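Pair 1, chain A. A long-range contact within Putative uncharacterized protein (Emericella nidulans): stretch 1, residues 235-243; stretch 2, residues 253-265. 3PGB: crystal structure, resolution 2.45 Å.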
# COMPACT_ATOMS: atom_id res chain seq x y z
N ILE A 235 34.34 15.42 -17.76
CA ILE A 235 35.02 15.48 -16.46
C ILE A 235 34.57 14.37 -15.52
O ILE A 235 33.39 14.02 -15.46
CB ILE A 235 34.83 16.88 -15.79
CG1 ILE A 235 35.69 17.94 -16.49
CG2 ILE A 235 35.18 16.83 -14.31
CD1 ILE A 235 35.56 19.34 -15.92
N ARG A 236 35.54 13.83 -14.78
CA ARG A 236 35.34 12.74 -13.84
C ARG A 236 35.54 13.25 -12.41
O ARG A 236 36.38 14.11 -12.17
CB ARG A 236 36.40 11.66 -14.06
CG ARG A 236 36.05 10.53 -15.01
CD ARG A 236 36.64 9.23 -14.49
NE ARG A 236 36.26 8.09 -15.30
CZ ARG A 236 36.10 6.85 -14.85
NH1 ARG A 236 36.28 6.55 -13.56
NH2 ARG A 236 35.74 5.89 -15.69
N TRP A 237 34.78 12.69 -11.48
CA TRP A 237 35.06 12.78 -10.05
C TRP A 237 35.09 11.34 -9.54
O TRP A 237 34.10 10.62 -9.67
CB TRP A 237 33.95 13.54 -9.32
CG TRP A 237 34.21 15.01 -9.11
CD1 TRP A 237 33.59 16.05 -9.74
CD2 TRP A 237 35.13 15.59 -8.18
NE1 TRP A 237 34.07 17.24 -9.27
CE2 TRP A 237 35.02 16.99 -8.31
CE3 TRP A 237 36.04 15.07 -7.26
CZ2 TRP A 237 35.78 17.88 -7.55
CZ3 TRP A 237 36.81 15.95 -6.51
CH2 TRP A 237 36.67 17.34 -6.66
N ASP A 238 36.21 10.92 -8.97
CA ASP A 238 36.36 9.55 -8.48
C ASP A 238 36.74 9.52 -7.01
O ASP A 238 37.23 10.49 -6.45
CB ASP A 238 37.41 8.81 -9.30
CG ASP A 238 37.03 8.68 -10.75
OD1 ASP A 238 36.10 7.91 -11.06
OD2 ASP A 238 37.67 9.34 -11.60
N MET A 239 36.50 8.36 -6.40
CA MET A 239 36.72 8.16 -4.97
C MET A 239 37.40 6.82 -4.74
O MET A 239 37.22 5.89 -5.52
CB MET A 239 35.36 8.17 -4.27
CG MET A 239 35.41 8.30 -2.76
SD MET A 239 33.78 7.91 -2.08
CE MET A 239 33.91 8.65 -0.47
N PHE A 240 38.19 6.73 -3.68
CA PHE A 240 38.72 5.44 -3.25
C PHE A 240 37.65 4.70 -2.44
O PHE A 240 36.93 5.31 -1.65
CB PHE A 240 40.00 5.62 -2.43
CG PHE A 240 41.20 6.00 -3.25
CD1 PHE A 240 42.12 5.03 -3.64
CD2 PHE A 240 41.40 7.32 -3.65
CE1 PHE A 240 43.22 5.37 -4.41
CE2 PHE A 240 42.50 7.66 -4.42
CZ PHE A 240 43.42 6.69 -4.79
N TRP A 241 37.53 3.39 -2.66
CA TRP A 241 36.69 2.52 -1.84
C TRP A 241 37.52 1.39 -1.26
O TRP A 241 38.51 0.98 -1.86
CB TRP A 241 35.56 1.91 -2.66
CG TRP A 241 34.71 2.88 -3.40
CD1 TRP A 241 35.05 3.60 -4.50
CD2 TRP A 241 33.35 3.21 -3.10
NE1 TRP A 241 33.99 4.38 -4.91
CE2 TRP A 241 32.93 4.15 -4.07
CE3 TRP A 241 32.44 2.82 -2.11
CZ2 TRP A 241 31.65 4.70 -4.07
CZ3 TRP A 241 31.17 3.36 -2.12
CH2 TRP A 241 30.79 4.29 -3.08
N ASN A 242 37.11 0.87 -0.10
CA ASN A 242 37.67 -0.38 0.42
C ASN A 242 37.03 -1.58 -0.27
O ASN A 242 35.86 -1.54 -0.64
CB ASN A 242 37.46 -0.50 1.95
CG ASN A 242 38.77 -0.45 2.73
OD1 ASN A 242 39.83 -0.81 2.21
ND2 ASN A 242 38.69 -0.01 3.99
N MET A 243 37.81 -2.63 -0.46
CA MET A 243 37.32 -3.84 -1.09
C MET A 243 36.63 -4.74 -0.07
O MET A 243 37.02 -4.77 1.11
CB MET A 243 38.46 -4.59 -1.80
CG MET A 243 38.85 -3.95 -3.14
SD MET A 243 40.07 -4.88 -4.09
CE MET A 243 39.12 -6.34 -4.56
N LEU A 253 29.13 -0.27 0.51
CA LEU A 253 29.12 0.18 1.91
C LEU A 253 30.48 0.61 2.46
O LEU A 253 30.60 0.86 3.65
CB LEU A 253 28.58 -0.93 2.82
CG LEU A 253 27.16 -1.42 2.58
CD1 LEU A 253 26.78 -2.43 3.65
CD2 LEU A 253 26.17 -0.27 2.53
N LEU A 254 31.50 0.71 1.60
CA LEU A 254 32.88 0.94 2.05
C LEU A 254 33.59 2.15 1.42
O LEU A 254 34.74 2.04 1.00
CB LEU A 254 33.71 -0.33 1.80
CG LEU A 254 33.13 -1.64 2.34
CD1 LEU A 254 34.00 -2.82 1.93
CD2 LEU A 254 32.95 -1.58 3.87
N PRO A 255 32.93 3.32 1.37
CA PRO A 255 33.61 4.52 0.85
C PRO A 255 34.75 4.96 1.76
O PRO A 255 34.72 4.68 2.96
CB PRO A 255 32.50 5.57 0.83
CG PRO A 255 31.54 5.13 1.89
CD PRO A 255 31.58 3.63 1.87
N LEU A 256 35.75 5.64 1.20
CA LEU A 256 36.94 6.03 1.98
C LEU A 256 37.17 7.55 2.09
O LEU A 256 37.87 7.99 3.00
CB LEU A 256 38.19 5.35 1.43
CG LEU A 256 38.24 3.82 1.53
CD1 LEU A 256 39.61 3.32 1.08
CD2 LEU A 256 37.93 3.34 2.94
N GLY A 257 36.61 8.33 1.17
CA GLY A 257 36.46 9.78 1.37
C GLY A 257 37.53 10.67 0.78
O GLY A 257 37.66 11.83 1.19
N LEU A 258 38.29 10.15 -0.18
CA LEU A 258 39.30 10.93 -0.88
C LEU A 258 38.87 11.00 -2.34
O LEU A 258 38.66 9.97 -2.98
CB LEU A 258 40.67 10.27 -0.74
CG LEU A 258 41.87 10.95 -1.40
CD1 LEU A 258 42.01 12.40 -0.93
CD2 LEU A 258 43.13 10.16 -1.11
N TYR A 259 38.73 12.22 -2.85
CA TYR A 259 38.14 12.45 -4.17
C TYR A 259 39.15 13.06 -5.14
O TYR A 259 40.08 13.75 -4.73
CB TYR A 259 36.91 13.33 -4.04
CG TYR A 259 35.95 12.84 -2.98
CD1 TYR A 259 34.86 12.04 -3.31
CD2 TYR A 259 36.16 13.15 -1.64
CE1 TYR A 259 33.99 11.59 -2.33
CE2 TYR A 259 35.30 12.70 -0.66
CZ TYR A 259 34.22 11.92 -1.01
OH TYR A 259 33.38 11.49 -0.03
N LEU A 260 38.94 12.78 -6.43
CA LEU A 260 39.89 13.12 -7.48
C LEU A 260 39.15 13.61 -8.71
O LEU A 260 38.42 12.84 -9.33
CB LEU A 260 40.72 11.88 -7.84
CG LEU A 260 41.61 11.94 -9.08
CD1 LEU A 260 42.67 13.04 -8.91
CD2 LEU A 260 42.26 10.59 -9.35
N LYS A 261 39.34 14.88 -9.06
CA LYS A 261 38.71 15.46 -10.24
C LYS A 261 39.65 15.36 -11.43
O LYS A 261 40.85 15.67 -11.33
CB LYS A 261 38.32 16.92 -9.97
CG LYS A 261 37.27 17.48 -10.93
CD LYS A 261 37.01 18.96 -10.67
CE LYS A 261 35.86 19.51 -11.51
NZ LYS A 261 35.58 20.95 -11.21
N SER A 262 39.12 14.92 -12.57
CA SER A 262 39.92 14.71 -13.78
C SER A 262 39.21 15.24 -15.02
O SER A 262 38.03 14.97 -15.22
CB SER A 262 40.21 13.22 -13.98
OG SER A 262 40.88 12.65 -12.85
N ASP A 263 39.93 15.99 -15.85
CA ASP A 263 39.45 16.31 -17.19
C ASP A 263 39.95 15.21 -18.12
O ASP A 263 41.15 15.15 -18.42
CB ASP A 263 39.95 17.69 -17.66
CG ASP A 263 39.36 18.11 -19.01
OD1 ASP A 263 39.35 17.29 -19.95
OD2 ASP A 263 38.92 19.27 -19.14
N VAL A 264 39.04 14.35 -18.56
CA VAL A 264 39.37 13.24 -19.44
C VAL A 264 38.81 13.45 -20.86
O VAL A 264 38.38 12.50 -21.52
CB VAL A 264 38.87 11.90 -18.85
CG1 VAL A 264 39.28 10.73 -19.73
CG2 VAL A 264 39.44 11.69 -17.44
N THR A 265 38.84 14.69 -21.33
CA THR A 265 38.35 15.02 -22.66
C THR A 265 39.30 14.47 -23.71
O THR A 265 40.52 14.65 -23.62
CB THR A 265 38.19 16.54 -22.86
OG1 THR A 265 37.57 17.13 -21.71
CG2 THR A 265 37.34 16.84 -24.09
O HOH W 1 38.75 11.74 -11.71

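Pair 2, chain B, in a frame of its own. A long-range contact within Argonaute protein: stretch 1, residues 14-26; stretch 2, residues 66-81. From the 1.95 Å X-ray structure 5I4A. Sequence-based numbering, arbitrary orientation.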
# COMPACT_ATOMS: atom_id res chain seq x y z
N PRO B 14 -7.40 -17.39 28.90
CA PRO B 14 -8.34 -18.43 28.48
C PRO B 14 -8.91 -18.14 27.10
O PRO B 14 -9.30 -17.01 26.80
CB PRO B 14 -9.43 -18.38 29.56
CG PRO B 14 -8.71 -17.89 30.78
CD PRO B 14 -7.67 -16.92 30.28
N LYS B 15 -8.97 -19.17 26.27
CA LYS B 15 -9.50 -19.04 24.91
C LYS B 15 -11.03 -19.11 24.92
O LYS B 15 -11.65 -19.99 24.33
CB LYS B 15 -8.92 -20.11 23.99
CG LYS B 15 -7.42 -20.02 23.74
CD LYS B 15 -6.88 -18.60 23.90
CE LYS B 15 -5.37 -18.57 23.72
NZ LYS B 15 -4.75 -17.35 24.31
N LYS B 16 -11.62 -18.15 25.62
CA LYS B 16 -13.07 -18.11 25.76
C LYS B 16 -13.51 -16.68 26.04
O LYS B 16 -12.75 -15.87 26.58
CB LYS B 16 -13.54 -19.04 26.89
CG LYS B 16 -12.96 -18.70 28.25
CD LYS B 16 -13.48 -19.62 29.34
CE LYS B 16 -12.81 -20.98 29.28
NZ LYS B 16 -13.30 -21.87 30.37
N ILE B 17 -14.75 -16.39 25.65
CA ILE B 17 -15.35 -15.07 25.84
C ILE B 17 -16.55 -15.23 26.77
O ILE B 17 -17.34 -16.17 26.62
CB ILE B 17 -15.78 -14.45 24.50
CG1 ILE B 17 -14.56 -14.24 23.60
CG2 ILE B 17 -16.52 -13.13 24.71
CD1 ILE B 17 -13.42 -13.50 24.27
N LYS B 18 -16.67 -14.31 27.73
CA LYS B 18 -17.80 -14.28 28.65
C LYS B 18 -18.71 -13.11 28.29
O LYS B 18 -18.22 -12.00 28.05
CB LYS B 18 -17.33 -14.17 30.10
CG LYS B 18 -18.47 -14.15 31.11
CD LYS B 18 -18.12 -14.89 32.39
CE LYS B 18 -17.64 -13.94 33.48
NZ LYS B 18 -17.38 -14.66 34.76
N ARG B 19 -20.01 -13.36 28.25
CA ARG B 19 -21.00 -12.33 27.96
C ARG B 19 -21.89 -12.14 29.18
O ARG B 19 -22.61 -13.06 29.58
CB ARG B 19 -21.83 -12.68 26.73
CG ARG B 19 -22.87 -11.63 26.38
CD ARG B 19 -23.27 -11.66 24.91
NE ARG B 19 -23.65 -12.99 24.45
CZ ARG B 19 -23.14 -13.59 23.38
NH1 ARG B 19 -22.22 -12.97 22.65
NH2 ARG B 19 -23.55 -14.80 23.04
N LEU B 20 -21.83 -10.95 29.77
CA LEU B 20 -22.61 -10.60 30.95
C LEU B 20 -23.77 -9.69 30.55
O LEU B 20 -23.67 -8.93 29.58
CB LEU B 20 -21.74 -9.90 32.00
CG LEU B 20 -20.43 -10.59 32.37
CD1 LEU B 20 -19.66 -9.76 33.37
CD2 LEU B 20 -20.71 -11.97 32.92
N TYR B 21 -24.86 -9.76 31.30
CA TYR B 21 -26.08 -9.02 31.00
C TYR B 21 -26.46 -8.12 32.15
O TYR B 21 -26.21 -8.42 33.32
CB TYR B 21 -27.24 -9.98 30.68
CG TYR B 21 -27.08 -10.71 29.37
CD1 TYR B 21 -26.35 -11.88 29.29
CD2 TYR B 21 -27.68 -10.23 28.21
CE1 TYR B 21 -26.21 -12.56 28.09
CE2 TYR B 21 -27.55 -10.89 27.01
CZ TYR B 21 -26.81 -12.06 26.96
OH TYR B 21 -26.68 -12.73 25.76
N PHE B 22 -27.09 -6.99 31.81
CA PHE B 22 -27.55 -6.01 32.78
C PHE B 22 -28.91 -5.48 32.34
O PHE B 22 -29.20 -5.42 31.14
CB PHE B 22 -26.55 -4.85 32.93
CG PHE B 22 -25.17 -5.29 33.30
CD1 PHE B 22 -24.26 -5.67 32.32
CD2 PHE B 22 -24.77 -5.33 34.62
CE1 PHE B 22 -22.99 -6.08 32.65
CE2 PHE B 22 -23.49 -5.74 34.96
CZ PHE B 22 -22.60 -6.11 33.98
N TYR B 23 -29.73 -5.10 33.31
CA TYR B 23 -31.04 -4.53 33.01
C TYR B 23 -31.30 -3.32 33.90
O TYR B 23 -31.09 -3.38 35.11
CB TYR B 23 -32.16 -5.56 33.19
CG TYR B 23 -33.52 -4.95 32.94
CD1 TYR B 23 -33.97 -4.72 31.65
CD2 TYR B 23 -34.35 -4.59 34.00
CE1 TYR B 23 -35.20 -4.15 31.41
CE2 TYR B 23 -35.59 -4.02 33.77
CZ TYR B 23 -36.01 -3.80 32.48
OH TYR B 23 -37.24 -3.23 32.24
N ASN B 24 -31.77 -2.24 33.28
CA ASN B 24 -32.08 -1.00 33.99
C ASN B 24 -33.49 -0.57 33.60
O ASN B 24 -33.73 -0.24 32.42
CB ASN B 24 -31.06 0.09 33.65
CG ASN B 24 -31.20 1.33 34.52
OD1 ASN B 24 -32.29 1.65 35.00
ND2 ASN B 24 -30.09 2.03 34.73
N PRO B 25 -34.44 -0.54 34.54
CA PRO B 25 -35.81 -0.13 34.18
C PRO B 25 -35.98 1.37 34.02
O PRO B 25 -36.92 1.79 33.32
CB PRO B 25 -36.64 -0.65 35.36
CG PRO B 25 -35.69 -0.61 36.51
CD PRO B 25 -34.34 -0.96 35.94
N ASP B 26 -35.13 2.19 34.64
CA ASP B 26 -35.30 3.64 34.62
C ASP B 26 -34.75 4.29 33.36
O ASP B 26 -34.92 5.50 33.19
CB ASP B 26 -34.61 4.26 35.83
CG ASP B 26 -35.06 3.64 37.14
OD1 ASP B 26 -36.29 3.55 37.37
OD2 ASP B 26 -34.19 3.24 37.94
N ASN B 66 -21.56 0.23 41.89
CA ASN B 66 -22.89 -0.31 42.17
C ASN B 66 -23.60 -0.86 40.94
O ASN B 66 -24.80 -1.16 41.04
CB ASN B 66 -23.76 0.74 42.86
CG ASN B 66 -24.07 1.97 41.98
OD1 ASN B 66 -24.07 1.90 40.75
ND2 ASN B 66 -24.34 3.09 42.63
N VAL B 67 -22.93 -1.00 39.79
CA VAL B 67 -23.58 -1.52 38.60
C VAL B 67 -24.08 -2.94 38.81
O VAL B 67 -24.93 -3.42 38.05
CB VAL B 67 -22.64 -1.44 37.38
CG1 VAL B 67 -21.61 -2.56 37.41
CG2 VAL B 67 -23.44 -1.48 36.08
N PHE B 68 -23.58 -3.63 39.85
CA PHE B 68 -24.09 -4.97 40.14
C PHE B 68 -25.57 -4.96 40.48
O PHE B 68 -26.22 -6.00 40.40
CB PHE B 68 -23.29 -5.61 41.29
CG PHE B 68 -23.17 -4.75 42.53
CD1 PHE B 68 -24.25 -4.55 43.37
CD2 PHE B 68 -21.95 -4.19 42.87
CE1 PHE B 68 -24.13 -3.77 44.51
CE2 PHE B 68 -21.83 -3.40 44.01
CZ PHE B 68 -22.92 -3.20 44.83
N GLN B 69 -26.13 -3.79 40.84
CA GLN B 69 -27.56 -3.70 41.11
C GLN B 69 -28.40 -3.92 39.86
O GLN B 69 -29.59 -4.19 39.97
CB GLN B 69 -27.90 -2.34 41.72
CG GLN B 69 -28.00 -1.22 40.70
CD GLN B 69 -28.22 0.14 41.34
OE1 GLN B 69 -29.34 0.47 41.73
NE2 GLN B 69 -27.16 0.92 41.44
N TYR B 70 -27.80 -3.80 38.67
CA TYR B 70 -28.49 -4.07 37.42
C TYR B 70 -28.09 -5.41 36.81
O TYR B 70 -28.63 -5.77 35.76
CB TYR B 70 -28.22 -2.95 36.41
CG TYR B 70 -28.62 -1.58 36.90
CD1 TYR B 70 -29.94 -1.29 37.21
CD2 TYR B 70 -27.67 -0.57 37.05
CE1 TYR B 70 -30.31 -0.04 37.66
CE2 TYR B 70 -28.03 0.69 37.49
CZ TYR B 70 -29.35 0.95 37.80
OH TYR B 70 -29.72 2.20 38.24
N LYS B 71 -27.17 -6.14 37.43
CA LYS B 71 -26.69 -7.39 36.85
C LYS B 71 -27.81 -8.42 36.76
O LYS B 71 -28.61 -8.58 37.69
CB LYS B 71 -25.53 -7.95 37.66
CG LYS B 71 -24.98 -9.25 37.08
CD LYS B 71 -23.65 -9.65 37.68
CE LYS B 71 -22.88 -10.54 36.71
NZ LYS B 71 -23.66 -11.72 36.26
N VAL B 72 -27.85 -9.12 35.63
CA VAL B 72 -28.87 -10.12 35.34
C VAL B 72 -28.23 -11.50 35.46
O VAL B 72 -27.04 -11.69 35.21
CB VAL B 72 -29.48 -9.87 33.94
CG1 VAL B 72 -30.06 -11.13 33.33
CG2 VAL B 72 -30.54 -8.78 34.03
N GLU B 73 -29.05 -12.48 35.88
CA GLU B 73 -28.59 -13.86 36.05
C GLU B 73 -27.90 -14.40 34.80
O GLU B 73 -26.94 -15.18 34.90
CB GLU B 73 -29.77 -14.75 36.42
CG GLU B 73 -29.53 -16.24 36.31
CD GLU B 73 -30.63 -16.95 35.54
OE1 GLU B 73 -30.37 -17.40 34.39
OE2 GLU B 73 -31.75 -17.06 36.06
N LYS B 74 -28.36 -14.00 33.62
CA LYS B 74 -27.91 -14.62 32.37
C LYS B 74 -26.42 -14.40 32.15
O LYS B 74 -25.91 -13.28 32.26
CB LYS B 74 -28.71 -14.05 31.20
CG LYS B 74 -28.55 -14.81 29.90
CD LYS B 74 -29.29 -14.11 28.77
CE LYS B 74 -29.53 -15.03 27.58
NZ LYS B 74 -30.30 -14.35 26.51
N GLU B 75 -25.71 -15.49 31.84
CA GLU B 75 -24.31 -15.44 31.47
C GLU B 75 -24.05 -16.48 30.39
O GLU B 75 -24.69 -17.53 30.35
CB GLU B 75 -23.38 -15.71 32.66
CG GLU B 75 -23.19 -14.52 33.58
CD GLU B 75 -22.11 -14.76 34.61
OE1 GLU B 75 -21.40 -15.79 34.50
OE2 GLU B 75 -21.96 -13.93 35.53
N GLU B 76 -23.10 -16.17 29.51
CA GLU B 76 -22.77 -17.04 28.39
C GLU B 76 -21.26 -17.10 28.22
O GLU B 76 -20.55 -16.11 28.43
CB GLU B 76 -23.44 -16.56 27.10
CG GLU B 76 -24.96 -16.64 27.15
CD GLU B 76 -25.63 -15.72 26.15
OE1 GLU B 76 -25.08 -14.63 25.89
OE2 GLU B 76 -26.71 -16.08 25.64
N ILE B 77 -20.78 -18.28 27.84
CA ILE B 77 -19.36 -18.53 27.62
C ILE B 77 -19.20 -19.06 26.21
O ILE B 77 -19.77 -20.11 25.87
CB ILE B 77 -18.79 -19.51 28.66
CG1 ILE B 77 -18.66 -18.81 30.01
CG2 ILE B 77 -17.44 -20.05 28.19
CD1 ILE B 77 -19.04 -19.68 31.19
N ILE B 78 -18.45 -18.34 25.38
CA ILE B 78 -18.21 -18.72 23.99
C ILE B 78 -16.74 -19.06 23.85
O ILE B 78 -15.87 -18.20 24.07
CB ILE B 78 -18.61 -17.60 23.02
CG1 ILE B 78 -19.93 -16.94 23.47
CG2 ILE B 78 -18.73 -18.13 21.60
CD1 ILE B 78 -21.12 -17.88 23.45
N LYS B 79 -16.45 -20.30 23.50
CA LYS B 79 -15.07 -20.71 23.28
C LYS B 79 -14.54 -20.12 21.98
O LYS B 79 -15.29 -19.93 21.01
CB LYS B 79 -14.96 -22.23 23.23
CG LYS B 79 -15.48 -22.91 24.47
CD LYS B 79 -15.69 -24.38 24.21
CE LYS B 79 -15.92 -25.14 25.49
NZ LYS B 79 -15.65 -26.58 25.26
N GLU B 80 -13.24 -19.82 21.96
CA GLU B 80 -12.60 -19.36 20.73
C GLU B 80 -12.82 -20.35 19.60
O GLU B 80 -12.91 -19.95 18.43
CB GLU B 80 -11.11 -19.13 20.98
CG GLU B 80 -10.37 -18.47 19.82
CD GLU B 80 -9.85 -19.48 18.81
OE1 GLU B 80 -9.81 -20.68 19.14
OE2 GLU B 80 -9.49 -19.07 17.69
N GLU B 81 -12.90 -21.65 19.92
CA GLU B 81 -13.23 -22.66 18.92
C GLU B 81 -14.53 -22.32 18.19
O GLU B 81 -14.59 -22.34 16.96
CB GLU B 81 -13.36 -24.03 19.57
CG GLU B 81 -12.06 -24.75 19.86
CD GLU B 81 -12.29 -26.15 20.39
OE1 GLU B 81 -12.70 -26.28 21.57
OE2 GLU B 81 -12.09 -27.12 19.63
O HOH W 2 -25.00 -11.19 33.80

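Both pairs are antiparallel strand pairings interrupted by an irregularity in the second strand. Fourteen central residues superpose with an RMSD of 0.8 Å over N, CA and C, and the strand axes run at 154° in pair 1 and 159° in pair 2, approaching to 4.5 and 4.4 Å. Buried area is nearly equal, 1149 and 1164 Å².

The ladders match bond for bond at two levels. R236(A) N to S262(A) O (2.8 Å) corresponds to I17(B) N to I78(B) O (2.7 Å), and D238(A) N to L260(A) O (2.9 Å) to R19(B) N to E76(B) O (2.8 Å). Beyond the irregularity, N242(A) N to L254(A) O (2.9 Å) matches Y23(B) N to Y70(B) O (2.8 Å). Between them, pair 1 has a bulge at which the register shifts by two, and its bonds are weak: F240(A) N to L258(A) O at 3.3 Å and L256(A) N to F240(A) O at 3.1 Å. In pair 2 the chain turns a corner at E73(B), the match of G257(A). There V72(B) N bonds Y21(B) O at 2.9 Å, while a water accepts from Y21(B) N (2.9 Å) and lies 2.8 Å from K74(B) O, well placed to donate to it, so a water stands where pair 1 has the weak direct bond.

W237(A) lays its six-membered ring against K261(A), whose CB lies 3.5 Å from the centroid, 8° off the normal. The matched K18(B) brings no ring, and no CH-pi contact forms with I77(B). On the other face, D238(A) and L260(A) give way to R19(B) and E76(B), joined by a salt bridge, NE to OE1 2.6 Å.

M239(A) CE lies 3.6 Å from P255(A) CB; L20(B) is shorter, and its CD2 meets E75(B) OE2 at 3.5 Å.

Of all the matched side chains, W241(A) and F22(B) agree best, their centres 0.7 Å apart: W241(A) CZ3 packs on P255(A) CB (3.9 Å), F22(B) CE2 on K71(B) CB (4.0 Å). F240(A) and Y21(B) lie 1.7 Å apart. F240(A) CD2 touches L258(A) CD2 at 4.2 Å, whereas the Y21(B) ring carries K74(B) CD over one face, 3.6 Å from its centroid, and its OH donates a very short bond to E76(B) OE1 (2.5 Å).

L254(A) and Y70(B) both point toward the first strand: L254(A) CB lies 3.8 Å from N242(A) CB, Y70(B) CB 4.3 Å from F22(B) CB. L256(A) CD1 reaches F240(A) CB at 4.2 Å, and the matched V72(B) CB lies 4.0 Å from Y21(B) CB.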